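Side-chain contacts in particle-associated glycoside hydrolase (Acinetobacter phage Fri1, PDB 6C72), which probably degrades the capsular polysaccharide of Acinetobacter baumannii as a trimeric phage tailspike depolymerase, helping the virus through the host envelope during entry: residues Y55-N60 with I71-A76; L83-K88 with A121-G126. All blocks are in the same frame, centred on the assembly; numbering follows the deposited sequence. Where two conformers were deposited one is given.

Contact 1: Y55-N60 with I71-A76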
loop_
_atom_site.group_PDB
_atom_site.type_symbol
_atom_site.label_atom_id
_atom_site.label_comp_id
_atom_site.label_asym_id
_atom_site.label_seq_id
_atom_site.Cartn_x
_atom_site.Cartn_y
_atom_site.Cartn_z
ATOM N N TYR A 55 6.253 4.104 -49.147
ATOM C CA TYR A 55 5.612 5.335 -49.576
ATOM C C TYR A 55 4.459 5.033 -50.521
ATOM O O TYR A 55 4.420 3.987 -51.174
ATOM C CB TYR A 55 6.619 6.263 -50.262
ATOM C CG TYR A 55 7.798 6.634 -49.390
ATOM C CD1 TYR A 55 8.888 5.778 -49.253
ATOM C CD2 TYR A 55 7.829 7.850 -48.711
ATOM C CE1 TYR A 55 9.968 6.113 -48.452
ATOM C CE2 TYR A 55 8.910 8.202 -47.919
ATOM C CZ TYR A 55 9.972 7.325 -47.794
ATOM O OH TYR A 55 11.041 7.667 -47.010
ATOM N N LEU A 56 3.511 5.967 -50.576
ATOM C CA LEU A 56 2.390 5.912 -51.505
ATOM C C LEU A 56 2.418 7.145 -52.402
ATOM O O LEU A 56 2.595 8.273 -51.928
ATOM C CB LEU A 56 1.048 5.832 -50.766
ATOM C CG LEU A 56 0.745 4.557 -49.974
ATOM C CD1 LEU A 56 -0.680 4.587 -49.423
ATOM C CD2 LEU A 56 0.967 3.327 -50.833
ATOM N N TRP A 57 2.226 6.929 -53.697
ATOM C CA TRP A 57 2.348 8.005 -54.671
ATOM C C TRP A 57 1.088 8.863 -54.688
ATOM O O TRP A 57 -0.025 8.341 -54.780
ATOM C CB TRP A 57 2.618 7.416 -56.056
ATOM C CG TRP A 57 2.643 8.412 -57.167
ATOM C CD1 TRP A 57 1.745 8.515 -58.190
ATOM C CD2 TRP A 57 3.611 9.448 -57.375
ATOM N NE1 TRP A 57 2.097 9.549 -59.021
ATOM C CE2 TRP A 57 3.236 10.143 -58.542
ATOM C CE3 TRP A 57 4.756 9.856 -56.687
ATOM C CZ2 TRP A 57 3.970 11.225 -59.041
ATOM C CZ3 TRP A 57 5.482 10.926 -57.178
ATOM C CH2 TRP A 57 5.086 11.602 -58.346
ATOM N N ASP A 58 1.264 10.177 -54.575
ATOM C CA ASP A 58 0.180 11.139 -54.742
ATOM C C ASP A 58 0.585 12.058 -55.887
ATOM O O ASP A 58 1.501 12.875 -55.738
ATOM C CB ASP A 58 -0.089 11.922 -53.452
ATOM C CG ASP A 58 -1.393 12.730 -53.506
ATOM O OD1 ASP A 58 -2.139 12.629 -54.506
ATOM O OD2 ASP A 58 -1.683 13.461 -52.533
ATOM N N ALA A 59 -0.089 11.910 -57.031
ATOM C CA ALA A 59 0.295 12.659 -58.224
ATOM C C ALA A 59 0.025 14.155 -58.087
ATOM O O ALA A 59 0.752 14.971 -58.669
ATOM C CB ALA A 59 -0.442 12.101 -59.442
ATOM N N ASN A 60 -0.982 14.540 -57.311
ATOM C CA ASN A 60 -1.373 15.937 -57.215
ATOM C C ASN A 60 -0.683 16.690 -56.090
ATOM O O ASN A 60 -0.856 17.909 -55.999
ATOM C CB ASN A 60 -2.885 16.043 -57.032
ATOM C CG ASN A 60 -3.645 15.169 -57.999
ATOM O OD1 ASN A 60 -3.391 15.187 -59.209
ATOM N ND2 ASN A 60 -4.579 14.384 -57.472
ATOM N N ILE A 71 7.706 13.386 -49.744
ATOM C CA ILE A 71 8.909 13.329 -50.566
ATOM C C ILE A 71 8.515 13.822 -51.959
ATOM O O ILE A 71 7.910 13.089 -52.751
ATOM C CB ILE A 71 9.514 11.918 -50.606
ATOM C CG1 ILE A 71 9.796 11.414 -49.185
ATOM C CG2 ILE A 71 10.793 11.896 -51.433
ATOM C CD1 ILE A 71 10.683 12.345 -48.353
ATOM N N ARG A 72 8.834 15.078 -52.260
ATOM C CA ARG A 72 8.434 15.663 -53.530
ATOM C C ARG A 72 9.406 15.263 -54.634
ATOM O O ARG A 72 10.627 15.269 -54.442
ATOM C CB ARG A 72 8.367 17.188 -53.410
ATOM C CG ARG A 72 7.243 17.703 -52.505
ATOM C CD ARG A 72 5.889 17.578 -53.187
ATOM N NE ARG A 72 5.906 18.208 -54.505
ATOM C CZ ARG A 72 5.765 19.515 -54.714
ATOM N NH1 ARG A 72 5.601 20.346 -53.698
ATOM N NH2 ARG A 72 5.790 19.996 -55.945
ATOM N N VAL A 73 8.856 14.922 -55.795
ATOM C CA VAL A 73 9.659 14.572 -56.964
ATOM C C VAL A 73 10.232 15.851 -57.564
ATOM O O VAL A 73 9.489 16.773 -57.909
ATOM C CB VAL A 73 8.832 13.783 -57.987
ATOM C CG1 VAL A 73 9.560 13.695 -59.297
ATOM C CG2 VAL A 73 8.586 12.388 -57.464
ATOM N N THR A 74 11.563 15.916 -57.644
ATOM C CA THR A 74 12.254 17.119 -58.093
ATOM C C THR A 74 12.107 17.363 -59.592
ATOM O O THR A 74 12.178 18.514 -60.036
ATOM C CB THR A 74 13.735 17.020 -57.732
ATOM O OG1 THR A 74 14.282 15.827 -58.312
ATOM C CG2 THR A 74 13.914 16.954 -56.224
ATOM N N GLY A 75 11.973 16.306 -60.389
ATOM C CA GLY A 75 11.840 16.384 -61.834
ATOM C C GLY A 75 10.435 16.553 -62.369
ATOM O O GLY A 75 10.209 16.308 -63.558
ATOM N N ALA A 76 9.470 16.882 -61.512
ATOM C CA ALA A 76 8.078 17.089 -61.891
ATOM C C ALA A 76 7.539 18.292 -61.128
ATOM O O ALA A 76 8.017 18.614 -60.038
ATOM C CB ALA A 76 7.219 15.846 -61.612
#
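Trp-57 and Val-73 make the tighter of two apolar contacts here, with CZ3 of Trp-57 3.4 Å from CG2 of Val-73. The same methyl also lies 3.7 Å from Trp-57 CH2, and it sits near the plane of the indole, so the valine meets the rim of the six-membered ring and not a face. The two side chains cross at about a right angle. In the second contact, CG1 of Ile-71 is 3.6 Å from CE2 of Tyr-55 and 4.1 Å from CD2, an approach oblique to the phenol ring that touches one flank of it. No hydrogen bond spans the segments; the touching atoms are all carbons, and the four residues are buried.

The geometry follows from the small mixed sheet near the N-terminus. Strands 54-58 and 70-72 both run antiparallel to strand 80-83, which lies between them; the nearest CA atoms, those of Tyr-55 and Ile-71, are therefore 8.7 Å apart, and side chains must bridge the gap. The indole gets there because Trp-57 CG is anti to the backbone N (chi1 175°), sending the ring toward Val-73. Ile-71 does it differently: with chi1 at -56°, CG1 stands opposite the carbonyl carbon and is itself the atom that reaches the tyrosine, while CD1 lies farther off.

Further out, the backbone N of Ala-59 sits over one face of the indole, 3.8 Å from its plane and nearer the ring's margin than its centre. Trp-81 of the intervening strand meets the Trp-57 ring with the planes at about 50°, and Val-24 and Leu-27 of helix 24-27 pack against both Tyr-55 and Ile-71. Val-73 opens a type I beta turn that ends at Ala-76, and its Thr-74 hydroxyl is hydrogen-bonded to the carbonyl of Arg-28.

Contact 2: L83-K88 with A121-G126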
loop_
_atom_site.group_PDB
_atom_site.type_symbol
_atom_site.label_atom_id
_atom_site.label_comp_id
_atom_site.label_asym_id
_atom_site.label_seq_id
_atom_site.Cartn_x
_atom_site.Cartn_y
_atom_site.Cartn_z
ATOM N N LEU A 83 4.869 9.026 -46.928
ATOM C CA LEU A 83 5.338 8.040 -45.969
ATOM C C LEU A 83 4.171 7.266 -45.364
ATOM O O LEU A 83 3.144 7.847 -45.000
ATOM C CB LEU A 83 6.105 8.761 -44.861
ATOM C CG LEU A 83 6.715 7.868 -43.787
ATOM C CD1 LEU A 83 7.848 7.061 -44.426
ATOM C CD2 LEU A 83 7.172 8.676 -42.580
ATOM N N GLN A 84 4.344 5.946 -45.224
ATOM C CA GLN A 84 3.375 5.084 -44.550
ATOM C C GLN A 84 4.009 4.563 -43.273
ATOM O O GLN A 84 4.938 3.750 -43.322
ATOM C CB GLN A 84 2.921 3.921 -45.428
ATOM C CG GLN A 84 2.277 4.325 -46.742
ATOM C CD GLN A 84 1.040 5.211 -46.572
ATOM O OE1 GLN A 84 0.958 6.288 -47.169
ATOM N NE2 GLN A 84 0.069 4.752 -45.778
ATOM N N VAL A 85 3.508 5.019 -42.139
ATOM C CA VAL A 85 3.963 4.535 -40.843
ATOM C C VAL A 85 3.150 3.307 -40.473
ATOM O O VAL A 85 1.915 3.348 -40.462
ATOM C CB VAL A 85 3.813 5.621 -39.764
ATOM C CG1 VAL A 85 4.175 5.043 -38.396
ATOM C CG2 VAL A 85 4.665 6.832 -40.097
ATOM N N HIS A 86 3.831 2.222 -40.138
ATOM C CA HIS A 86 3.144 1.005 -39.748
ATOM C C HIS A 86 3.357 0.742 -38.263
ATOM O O HIS A 86 4.376 1.131 -37.685
ATOM C CB HIS A 86 3.628 -0.190 -40.578
ATOM C CG HIS A 86 3.371 -0.054 -42.050
ATOM N ND1 HIS A 86 4.351 0.318 -42.947
ATOM C CD2 HIS A 86 2.247 -0.247 -42.784
ATOM C CE1 HIS A 86 3.841 0.356 -44.166
ATOM N NE2 HIS A 86 2.565 0.018 -44.095
ATOM N N ASN A 87 2.378 0.073 -37.653
ATOM C CA ASN A 87 2.426 -0.356 -36.252
ATOM C C ASN A 87 2.646 0.816 -35.285
ATOM O O ASN A 87 3.158 0.624 -34.183
ATOM C CB ASN A 87 3.500 -1.440 -36.056
ATOM C CG ASN A 87 3.301 -2.251 -34.774
ATOM O OD1 ASN A 87 2.357 -3.036 -34.656
ATOM N ND2 ASN A 87 4.206 -2.073 -33.817
ATOM N N LYS A 88 2.268 2.036 -35.682
ATOM C CA LYS A 88 2.417 3.240 -34.854
ATOM C C LYS A 88 3.847 3.440 -34.352
ATOM O O LYS A 88 4.060 3.963 -33.257
ATOM C CB LYS A 88 1.441 3.228 -33.675
ATOM C CG LYS A 88 -0.023 3.125 -34.077
ATOM C CD LYS A 88 -0.920 2.912 -32.861
ATOM C CE LYS A 88 -0.815 4.079 -31.875
ATOM N NZ LYS A 88 -1.701 3.875 -30.690
ATOM N N ALA A 121 2.485 12.669 -33.426
ATOM C CA ALA A 121 1.392 13.312 -32.708
ATOM C C ALA A 121 0.268 13.762 -33.644
ATOM O O ALA A 121 -0.868 13.932 -33.196
ATOM C CB ALA A 121 1.918 14.504 -31.905
ATOM N N LEU A 122 0.562 13.991 -34.922
ATOM C CA LEU A 122 -0.497 14.327 -35.865
ATOM C C LEU A 122 -1.328 13.100 -36.236
ATOM O O LEU A 122 -2.534 13.222 -36.444
ATOM C CB LEU A 122 0.104 14.973 -37.118
ATOM C CG LEU A 122 -0.760 15.627 -38.200
ATOM C CD1 LEU A 122 -1.366 16.934 -37.734
ATOM C CD2 LEU A 122 0.066 15.853 -39.462
ATOM N N ILE A 123 -0.725 11.908 -36.287
ATOM C CA ILE A 123 -1.442 10.735 -36.788
ATOM C C ILE A 123 -1.838 9.763 -35.673
ATOM O O ILE A 123 -1.988 8.560 -35.907
ATOM C CB ILE A 123 -0.618 10.002 -37.869
ATOM C CG1 ILE A 123 0.677 9.423 -37.286
ATOM C CG2 ILE A 123 -0.327 10.931 -39.032
ATOM C CD1 ILE A 123 1.440 8.542 -38.267
ATOM N N GLY A 124 -2.031 10.261 -34.459
ATOM C CA GLY A 124 -2.628 9.460 -33.408
ATOM C C GLY A 124 -1.683 9.033 -32.315
ATOM O O GLY A 124 -2.117 8.358 -31.372
ATOM N N GLY A 125 -0.421 9.420 -32.395
ATOM C CA GLY A 125 0.553 9.055 -31.400
ATOM C C GLY A 125 1.184 7.706 -31.677
ATOM O O GLY A 125 0.916 7.029 -32.678
ATOM N N GLY A 126 2.045 7.307 -30.747
ATOM C CA GLY A 126 2.790 6.086 -30.910
ATOM C C GLY A 126 4.217 6.231 -30.424
ATOM O O GLY A 126 4.479 6.820 -29.365
HETATM O O HOH W 1 -1.269 6.407 -29.531
#
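Lys-88 lies against the glycine run Gly-124 to Gly-126, and its side chain can be followed outward from its root. CB is 4.0 Å from Gly-125 O and 4.2 Å from Gly-126 CA, so the root of the chain already rests on the peptide between these two glycines. CG is anti to the carbonyl carbon (chi1 -58°), and CG and CD carry the chain past, extended until it bends at chi3 (61°). That bend brings CE back to the glycine backbone, 3.5 Å from Gly-125 O. At the tip, NZ gives a hydrogen bond to a water at 2.8 Å, and this water in turn donates to Gly-124 O, also at 2.8 Å.

The backbones come close as well. Gly-126 CA approaches Lys-88 O at 3.4 Å in a CA-H...O contact bent to 133° at the hydrogen. Just beyond, Lys-88 and Val-127 share backbone hydrogen bonding where strands 89-91 and 126-129 pair in parallel, among the first pairings of what is probably the right-handed parallel beta-helix known from other tailspikes. The contact thus joins the chain arriving from the N-terminal sheet to the chain leaving helix 110-122.

Earlier in the same loop, Val-85 meets Ile-123 obliquely: the isoleucine CD1 is 4.1 Å from Val-85 CB, with Val-85 CG2 also beside it. Val-85 packs in addition on Tyr-119 and Met-120 of the helix, while Lys-88 touches Asn-203 of the second subunit.

Apart from the weak CA-H...O contact, the polar link between the segments is the water bridge, in which the water accepts from the lysine and donates to a carbonyl; that direction suits a protonated amine, whose charge would probably polarise the water and strengthen its bond to Gly-124 O.

The centres of contacts 1 and 2 lie 20 Å apart, and the chain completes the first before opening the second. Strand 80-83 connects them: it separates the strands of contact 1 and runs into segment 83-88, where Leu-83 N sits 3.7 Å from Tyr-55 CD2. Contact 1 is buried within the N-terminal sheet, whereas contact 2 is nearer the surface and touches neighbouring subunits. His-91, a zinc-binding residue with no zinc bound in this chain, is about 10 Å from Tyr-55 and about 8 Å from Val-85, side chain to side chain. A bound zinc ion lies about 12 Å from the Tyr-55 side chain, and one, not necessarily the same, about 6 Å from that of Lys-88.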